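Local coordinates for diaminobutyrate-pyruvate transaminase and L-2,4-diaminobutyrate decarboxylase (Vibrio parahaemolyticus, PDB 2QMA), which probably uses pyridoxal 5'-phosphate to decarboxylate L-2,4-diaminobutyrate through its C-terminal, glutamate decarboxylase-like domain, the part described here, at residues N147-L155 against G299-K307; D397-E405 against E421-F429. All coordinates share one frame; numbering follows the deposited sequence.

Contact 1 of 2, residues N147-L155 against G299-K307; sequences NWLCDKYDL and GALILSSHK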
loop_
_atom_site.group_PDB
_atom_site.type_symbol
_atom_site.label_atom_id
_atom_site.label_comp_id
_atom_site.label_asym_id
_atom_site.label_seq_id
_atom_site.Cartn_x
_atom_site.Cartn_y
_atom_site.Cartn_z
ATOM N N ASN A 147 -10.691 -11.707 11.919
ATOM C CA ASN A 147 -11.298 -12.417 13.049
ATOM C C ASN A 147 -10.416 -13.563 13.517
ATOM O O ASN A 147 -10.218 -13.766 14.723
ATOM C CB ASN A 147 -12.687 -12.964 12.671
ATOM C CG ASN A 147 -13.733 -11.872 12.484
ATOM O OD1 ASN A 147 -14.797 -12.151 11.948
ATOM N ND2 ASN A 147 -13.449 -10.645 12.935
ATOM N N TRP A 148 -9.870 -14.297 12.549
ATOM C CA TRP A 148 -8.963 -15.420 12.823
ATOM C C TRP A 148 -7.721 -14.896 13.582
ATOM O O TRP A 148 -7.290 -15.470 14.584
ATOM C CB TRP A 148 -8.570 -16.095 11.485
ATOM C CG TRP A 148 -7.651 -17.274 11.585
ATOM C CD1 TRP A 148 -7.991 -18.545 11.928
ATOM C CD2 TRP A 148 -6.231 -17.280 11.335
ATOM N NE1 TRP A 148 -6.876 -19.339 11.936
ATOM C CE2 TRP A 148 -5.776 -18.598 11.591
ATOM C CE3 TRP A 148 -5.290 -16.281 10.989
ATOM C CZ2 TRP A 148 -4.431 -18.976 11.435
ATOM C CZ3 TRP A 148 -3.947 -16.631 10.864
ATOM C CH2 TRP A 148 -3.524 -17.979 11.075
ATOM N N LEU A 149 -7.164 -13.795 13.101
ATOM C CA LEU A 149 -5.952 -13.228 13.708
ATOM C C LEU A 149 -6.227 -12.845 15.157
ATOM O O LEU A 149 -5.435 -13.116 16.049
ATOM C CB LEU A 149 -5.544 -11.957 12.933
ATOM C CG LEU A 149 -4.877 -12.211 11.582
ATOM C CD1 LEU A 149 -4.709 -10.866 10.833
ATOM C CD2 LEU A 149 -3.533 -12.950 11.833
ATOM N N CYS A 150 -7.354 -12.199 15.378
ATOM C CA CYS A 150 -7.747 -11.771 16.736
ATOM C C CYS A 150 -7.793 -12.975 17.686
ATOM O O CYS A 150 -7.330 -12.882 18.815
ATOM C CB CYS A 150 -9.084 -11.033 16.679
ATOM S SG CYS A 150 -8.890 -9.347 15.958
ATOM N N ASP A 151 -8.312 -14.109 17.209
ATOM C CA ASP A 151 -8.238 -15.401 17.945
ATOM C C ASP A 151 -6.816 -15.866 18.294
ATOM O O ASP A 151 -6.501 -16.216 19.464
ATOM C CB ASP A 151 -9.060 -16.465 17.197
ATOM C CG ASP A 151 -8.263 -17.767 16.822
ATOM O OD1 ASP A 151 -8.073 -17.948 15.569
ATOM O OD2 ASP A 151 -7.903 -18.602 17.751
ATOM N N LYS A 152 -5.955 -15.819 17.283
ATOM C CA LYS A 152 -4.604 -16.324 17.396
ATOM C C LYS A 152 -3.832 -15.543 18.448
ATOM O O LYS A 152 -3.026 -16.135 19.180
ATOM C CB LYS A 152 -3.894 -16.311 16.041
ATOM C CG LYS A 152 -4.390 -17.376 15.065
ATOM C CD LYS A 152 -4.243 -18.790 15.706
ATOM C CE LYS A 152 -4.739 -19.885 14.807
ATOM N NZ LYS A 152 -4.660 -21.236 15.462
ATOM N N TYR A 153 -4.124 -14.243 18.569
ATOM C CA TYR A 153 -3.445 -13.379 19.553
ATOM C C TYR A 153 -4.218 -13.323 20.882
ATOM O O TYR A 153 -3.837 -12.559 21.787
ATOM C CB TYR A 153 -3.172 -11.960 18.975
ATOM C CG TYR A 153 -2.052 -11.972 17.951
ATOM C CD1 TYR A 153 -0.719 -11.963 18.346
ATOM C CD2 TYR A 153 -2.322 -12.042 16.583
ATOM C CE1 TYR A 153 0.304 -12.031 17.412
ATOM C CE2 TYR A 153 -1.295 -12.108 15.640
ATOM C CZ TYR A 153 0.004 -12.110 16.056
ATOM O OH TYR A 153 1.030 -12.177 15.115
ATOM N N ASP A 154 -5.304 -14.096 20.984
ATOM C CA ASP A 154 -6.075 -14.241 22.251
ATOM C C ASP A 154 -6.687 -12.911 22.735
ATOM O O ASP A 154 -6.770 -12.648 23.935
ATOM C CB ASP A 154 -5.187 -14.879 23.341
ATOM C CG ASP A 154 -4.791 -16.293 23.005
ATOM O OD1 ASP A 154 -5.694 -17.085 22.664
ATOM O OD2 ASP A 154 -3.577 -16.628 23.048
ATOM N N LEU A 155 -7.125 -12.066 21.795
ATOM C CA LEU A 155 -7.683 -10.769 22.124
ATOM C C LEU A 155 -9.123 -10.896 22.624
ATOM O O LEU A 155 -9.741 -11.951 22.450
ATOM C CB LEU A 155 -7.618 -9.831 20.896
ATOM C CG LEU A 155 -6.240 -9.645 20.216
ATOM C CD1 LEU A 155 -6.365 -8.739 18.986
ATOM C CD2 LEU A 155 -5.186 -9.081 21.164
ATOM N N GLY A 299 5.973 -11.167 15.749
ATOM C CA GLY A 299 4.546 -11.468 15.880
ATOM C C GLY A 299 4.246 -12.866 15.368
ATOM O O GLY A 299 3.376 -13.528 15.918
ATOM N N ALA A 300 5.009 -13.322 14.359
ATOM C CA ALA A 300 4.815 -14.674 13.770
ATOM C C ALA A 300 4.976 -15.808 14.782
ATOM O O ALA A 300 4.394 -16.897 14.617
ATOM C CB ALA A 300 5.750 -14.892 12.532
ATOM N N LEU A 301 5.737 -15.561 15.841
ATOM C CA LEU A 301 5.969 -16.611 16.843
ATOM C C LEU A 301 4.697 -17.038 17.595
ATOM O O LEU A 301 4.688 -18.040 18.316
ATOM C CB LEU A 301 7.023 -16.154 17.831
ATOM C CG LEU A 301 8.422 -15.942 17.280
ATOM C CD1 LEU A 301 9.329 -15.643 18.502
ATOM C CD2 LEU A 301 8.948 -17.191 16.456
ATOM N N ILE A 302 3.631 -16.250 17.458
ATOM C CA ILE A 302 2.322 -16.633 17.985
ATOM C C ILE A 302 1.903 -18.048 17.514
ATOM O O ILE A 302 1.173 -18.755 18.234
ATOM C CB ILE A 302 1.229 -15.584 17.632
ATOM C CG1 ILE A 302 0.110 -15.602 18.681
ATOM C CG2 ILE A 302 0.749 -15.745 16.157
ATOM C CD1 ILE A 302 0.509 -14.947 19.993
ATOM N N LEU A 303 2.407 -18.463 16.347
ATOM C CA LEU A 303 2.044 -19.771 15.768
ATOM C C LEU A 303 3.004 -20.907 16.126
ATOM O O LEU A 303 2.727 -22.093 15.799
ATOM C CB LEU A 303 1.966 -19.709 14.237
ATOM C CG LEU A 303 0.966 -18.742 13.610
ATOM C CD1 LEU A 303 1.046 -18.799 12.053
ATOM C CD2 LEU A 303 -0.458 -18.958 14.158
ATOM N N SER A 304 4.090 -20.557 16.809
ATOM C CA SER A 304 5.169 -21.490 17.093
ATOM C C SER A 304 5.149 -22.011 18.533
ATOM O O SER A 304 4.299 -21.615 19.363
ATOM C CB SER A 304 6.515 -20.790 16.899
ATOM O OG SER A 304 6.793 -19.985 18.065
ATOM N N SER A 305 6.134 -22.852 18.828
ATOM C CA SER A 305 6.346 -23.410 20.185
ATOM C C SER A 305 6.842 -22.359 21.161
ATOM O O SER A 305 6.987 -22.641 22.362
ATOM C CB SER A 305 7.391 -24.543 20.148
ATOM O OG SER A 305 6.798 -25.651 19.509
ATOM N N HIS A 306 7.107 -21.164 20.643
ATOM C CA HIS A 306 7.722 -20.084 21.429
ATOM C C HIS A 306 6.740 -18.938 21.660
ATOM O O HIS A 306 7.138 -17.827 22.048
ATOM C CB HIS A 306 8.968 -19.578 20.720
ATOM C CG HIS A 306 9.987 -20.643 20.501
ATOM N ND1 HIS A 306 10.979 -20.924 21.419
ATOM C CD2 HIS A 306 10.150 -21.522 19.484
ATOM C CE1 HIS A 306 11.728 -21.915 20.961
ATOM N NE2 HIS A 306 11.239 -22.304 19.794
ATOM N N LYS A 307 5.461 -19.231 21.416
ATOM C CA LYS A 307 4.362 -18.305 21.701
ATOM C C LYS A 307 4.495 -17.627 23.077
ATOM O O LYS A 307 4.219 -16.419 23.219
ATOM C CB LYS A 307 3.025 -19.038 21.579
ATOM C CG LYS A 307 1.781 -18.140 21.661
ATOM C CD LYS A 307 0.483 -18.937 21.872
ATOM C CE LYS A 307 -0.645 -17.964 22.232
ATOM N NZ LYS A 307 -1.979 -18.626 22.165
HETATM O O HOH W 1 -2.839 -18.649 19.512
#

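Contact 2 of 2, residues D397-E405 against E421-F429; sequences DHLLAQTLE and EPSLSTVLF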
loop_
_atom_site.group_PDB
_atom_site.type_symbol
_atom_site.label_atom_id
_atom_site.label_comp_id
_atom_site.label_asym_id
_atom_site.label_seq_id
_atom_site.Cartn_x
_atom_site.Cartn_y
_atom_site.Cartn_z
ATOM N N ASP A 397 10.019 -22.692 14.740
ATOM C CA ASP A 397 10.776 -23.547 15.701
ATOM C C ASP A 397 12.150 -23.889 15.094
ATOM O O ASP A 397 13.190 -23.748 15.729
ATOM C CB ASP A 397 9.999 -24.826 16.021
ATOM C CG ASP A 397 8.710 -24.553 16.819
ATOM O OD1 ASP A 397 8.523 -23.393 17.302
ATOM O OD2 ASP A 397 7.895 -25.484 16.982
ATOM N N HIS A 398 12.121 -24.333 13.845
ATOM C CA HIS A 398 13.340 -24.624 13.069
ATOM C C HIS A 398 14.325 -23.449 12.968
ATOM O O HIS A 398 15.550 -23.599 13.175
ATOM C CB HIS A 398 12.961 -25.084 11.670
ATOM C CG HIS A 398 14.136 -25.177 10.757
ATOM N ND1 HIS A 398 14.416 -24.226 9.798
ATOM C CD2 HIS A 398 15.162 -26.058 10.735
ATOM C CE1 HIS A 398 15.533 -24.556 9.175
ATOM N NE2 HIS A 398 16.006 -25.667 9.725
ATOM N N LEU A 399 13.780 -22.284 12.622
ATOM C CA LEU A 399 14.574 -21.116 12.395
ATOM C C LEU A 399 15.268 -20.734 13.685
ATOM O O LEU A 399 16.429 -20.392 13.647
ATOM C CB LEU A 399 13.714 -19.960 11.880
ATOM C CG LEU A 399 13.221 -19.995 10.426
ATOM C CD1 LEU A 399 12.318 -18.797 10.129
ATOM C CD2 LEU A 399 14.409 -20.031 9.460
ATOM N N LEU A 400 14.560 -20.804 14.823
ATOM C CA LEU A 400 15.155 -20.430 16.107
ATOM C C LEU A 400 16.256 -21.406 16.479
ATOM O O LEU A 400 17.351 -21.005 16.937
ATOM C CB LEU A 400 14.093 -20.375 17.226
ATOM C CG LEU A 400 13.445 -18.971 17.375
ATOM C CD1 LEU A 400 12.800 -18.508 16.089
ATOM C CD2 LEU A 400 12.419 -18.891 18.556
ATOM N N ALA A 401 16.011 -22.688 16.236
ATOM C CA ALA A 401 17.057 -23.677 16.518
ATOM C C ALA A 401 18.270 -23.476 15.621
ATOM O O ALA A 401 19.406 -23.605 16.092
ATOM C CB ALA A 401 16.536 -25.115 16.374
ATOM N N GLN A 402 18.033 -23.248 14.326
ATOM C CA GLN A 402 19.133 -23.121 13.355
ATOM C C GLN A 402 19.981 -21.885 13.618
ATOM O O GLN A 402 21.201 -21.904 13.461
ATOM C CB GLN A 402 18.586 -23.051 11.938
ATOM C CG GLN A 402 19.631 -22.852 10.880
ATOM C CD GLN A 402 19.067 -23.154 9.542
ATOM O OE1 GLN A 402 18.398 -22.304 8.949
ATOM N NE2 GLN A 402 19.324 -24.379 9.034
ATOM N N THR A 403 19.321 -20.799 13.997
ATOM C CA THR A 403 20.029 -19.581 14.340
ATOM C C THR A 403 21.031 -19.851 15.473
ATOM O O THR A 403 22.139 -19.322 15.431
ATOM C CB THR A 403 19.015 -18.449 14.709
ATOM O OG1 THR A 403 18.135 -18.238 13.595
ATOM C CG2 THR A 403 19.728 -17.167 15.071
ATOM N N LEU A 404 20.639 -20.654 16.477
ATOM C CA LEU A 404 21.527 -20.973 17.591
ATOM C C LEU A 404 22.705 -21.806 17.081
ATOM O O LEU A 404 23.866 -21.645 17.515
ATOM C CB LEU A 404 20.769 -21.717 18.693
ATOM C CG LEU A 404 19.644 -20.862 19.307
ATOM C CD1 LEU A 404 18.774 -21.694 20.226
ATOM C CD2 LEU A 404 20.219 -19.649 20.046
ATOM N N GLU A 405 22.397 -22.694 16.146
ATOM C CA GLU A 405 23.425 -23.539 15.533
ATOM C C GLU A 405 24.457 -22.748 14.717
ATOM O O GLU A 405 25.658 -23.052 14.769
ATOM C CB GLU A 405 22.755 -24.594 14.661
ATOM C CG GLU A 405 22.074 -25.696 15.472
ATOM C CD GLU A 405 21.385 -26.717 14.587
ATOM O OE1 GLU A 405 21.297 -26.525 13.345
ATOM O OE2 GLU A 405 20.923 -27.720 15.151
ATOM N N GLU A 421 24.424 -13.005 21.382
ATOM C CA GLU A 421 23.779 -14.297 21.441
ATOM C C GLU A 421 22.430 -14.054 20.804
ATOM O O GLU A 421 21.766 -13.061 21.146
ATOM C CB GLU A 421 23.651 -14.797 22.892
ATOM C CG GLU A 421 24.983 -15.179 23.578
ATOM C CD GLU A 421 25.810 -16.224 22.831
ATOM O OE1 GLU A 421 25.231 -17.077 22.104
ATOM O OE2 GLU A 421 27.062 -16.179 22.966
ATOM N N PRO A 422 22.007 -14.935 19.862
ATOM C CA PRO A 422 20.766 -14.647 19.128
ATOM C C PRO A 422 19.522 -14.733 19.999
ATOM O O PRO A 422 19.517 -15.473 20.974
ATOM C CB PRO A 422 20.710 -15.752 18.060
ATOM C CG PRO A 422 22.070 -16.362 18.025
ATOM C CD PRO A 422 22.641 -16.184 19.402
ATOM N N SER A 423 18.473 -14.009 19.613
ATOM C CA SER A 423 17.192 -14.013 20.334
ATOM C C SER A 423 16.050 -14.460 19.439
ATOM O O SER A 423 14.995 -14.895 19.902
ATOM C CB SER A 423 16.908 -12.626 20.913
ATOM O OG SER A 423 17.977 -12.256 21.800
ATOM N N LEU A 424 16.255 -14.389 18.134
ATOM C CA LEU A 424 15.205 -14.819 17.223
ATOM C C LEU A 424 15.856 -15.517 16.036
ATOM O O LEU A 424 16.342 -16.647 16.180
ATOM C CB LEU A 424 14.294 -13.645 16.806
ATOM C CG LEU A 424 12.790 -13.980 16.718
ATOM C CD1 LEU A 424 11.970 -12.729 16.836
ATOM C CD2 LEU A 424 12.465 -14.718 15.395
ATOM N N SER A 425 15.867 -14.868 14.882
ATOM C CA SER A 425 16.528 -15.487 13.710
ATOM C C SER A 425 17.638 -14.633 13.094
ATOM O O SER A 425 18.043 -14.868 11.922
ATOM C CB SER A 425 15.491 -15.942 12.670
ATOM O OG SER A 425 14.957 -14.864 11.912
ATOM N N THR A 426 18.143 -13.658 13.865
ATOM C CA THR A 426 19.294 -12.868 13.416
ATOM C C THR A 426 20.606 -13.357 14.063
ATOM O O THR A 426 20.621 -13.888 15.202
ATOM C CB THR A 426 19.142 -11.308 13.659
ATOM O OG1 THR A 426 19.133 -11.028 15.068
ATOM C CG2 THR A 426 17.879 -10.754 13.011
ATOM N N VAL A 427 21.710 -13.152 13.343
ATOM C CA VAL A 427 23.020 -13.438 13.886
ATOM C C VAL A 427 23.921 -12.229 13.622
ATOM O O VAL A 427 23.989 -11.745 12.514
ATOM C CB VAL A 427 23.617 -14.724 13.269
ATOM C CG1 VAL A 427 25.055 -14.972 13.770
ATOM C CG2 VAL A 427 22.748 -15.921 13.603
ATOM N N LEU A 428 24.622 -11.783 14.664
ATOM C CA LEU A 428 25.467 -10.605 14.615
ATOM C C LEU A 428 26.913 -11.001 14.883
ATOM O O LEU A 428 27.237 -11.604 15.916
ATOM C CB LEU A 428 24.973 -9.535 15.616
ATOM C CG LEU A 428 23.546 -8.998 15.416
ATOM C CD1 LEU A 428 23.082 -8.069 16.539
ATOM C CD2 LEU A 428 23.351 -8.284 14.048
ATOM N N PHE A 429 27.781 -10.687 13.921
ATOM C CA PHE A 429 29.152 -11.170 13.947
ATOM C C PHE A 429 30.008 -10.336 13.026
ATOM O O PHE A 429 29.521 -9.450 12.364
ATOM C CB PHE A 429 29.180 -12.636 13.500
ATOM C CG PHE A 429 28.940 -12.825 12.020
ATOM C CD1 PHE A 429 30.014 -13.098 11.153
ATOM C CD2 PHE A 429 27.659 -12.738 11.491
ATOM C CE1 PHE A 429 29.810 -13.284 9.778
ATOM C CE2 PHE A 429 27.433 -12.939 10.117
ATOM C CZ PHE A 429 28.519 -13.205 9.264
HETATM O O HOH W 2 17.345 -18.360 18.168
#

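Contact 1 of 2, residues N147-L155 against G299-K307
Tyr-153 lies against Ile-302 at the tight heart of this contact. Ile-302 CG1 sits over one face of the phenol ring, 4.1 Å from its centroid and 27° off the normal, a CH-pi contact. With CG1 anti to the backbone N (chi1 -153°), Ile-302 puts CG1 above the CD1 side of the ring; its own CD1 overhangs that edge, 3.6 Å from Tyr-153 CD1, and CG2 lies near CZ and OH. There Tyr-153 OH gives a weak hydrogen bond, 2.8 Å, to Gly-299 O, which meets the ring at its edge. Beside this core Leu-303 crosses Lys-152 at about a right angle, CD2 4.1 Å from Lys-152 CD, and also nears the buried Trp-148 ring; Lys-152 NZ and Trp-148 NE1 both turn to Asp-74 of the second subunit. The solvent side is polar and more exposed. Asp-154, whose positive phi ends the helix in a Schellman motif, takes Lys-307 NZ on the syn lone pair of OD2 at 2.7 Å, a salt bridge reached by an extended lysine chain. One water links Lys-307 NZ to Lys-152 O. The end of helix 136-152 thus meets the 3-10 turn after strand 290-295, while Tyr-153 also packs on Val-321 and Leu-337 of strands 318-322 and 334-338.

Contact 2 of 2, residues D397-E405 against E421-F429
Thr-403 packs its methyl against Pro-422 and Val-427, at the bend that leads into strand 426-431. CG2, anti to the backbone N, meets Pro-422 CB at 3.4 Å, tighter than usual for two carbons, and Val-427 CG2 at 3.6 Å; the threonine and proline side chains run alongside each other, pointing opposite ways. A second apolar pair is Leu-400 CD1 with Leu-424 CD2, 3.9 Å apart, and Leu-404 CD2 touches Pro-422 CD at the more exposed periphery. Helix 389-411 on the four-stranded antiparallel sheet holding 426-431 is consistent with the C-terminal small domain of fold-type I pyridoxal-phosphate enzymes; Val-427 also touches Ile-410 of that helix. No direct hydrogen bond joins the two segments. Thr-403 bonds within its own helix: OG1 donates to Leu-399 O at 2.7 Å, tilted 35° from the carbonyl plane, and Thr-403 N reaches the same oxygen from the opposite face. This bond helps to hold the threonine rotamer in which CG2 faces Pro-422, with OG1 3.2 Å from Ser-425 CA. Ser-425 OG bonds instead to Tyr-297 and to Ile-472 O. A water links the segments, donating to Leu-400 O, at 2.9 Å, and to Leu-424 O, at 2.8 Å.

Overall arrangement
From the N terminus, helix 136-152 leads into the first half of contact 1, and the chain then builds strands 160-164, 203-208, 229-232, 258-265 and 290-295 before 299-307 closes this long loop of 143 residues. Strands 318-322 and 334-338 follow, and only then does helix 389-411 open contact 2, which closes after 15 residues at 421-429. The two therefore stand in series, neither nested nor crossed, with centres 21 Å apart. They still touch: Ser-305 OG probably hydrogen-bonds Asp-397 OD2, and His-306 packs on Leu-400. The loop 299-307 thus bridges the end of helix 136-152, beside the seven-stranded mixed sheet, and helix 389-411, which covers the smaller antiparallel sheet.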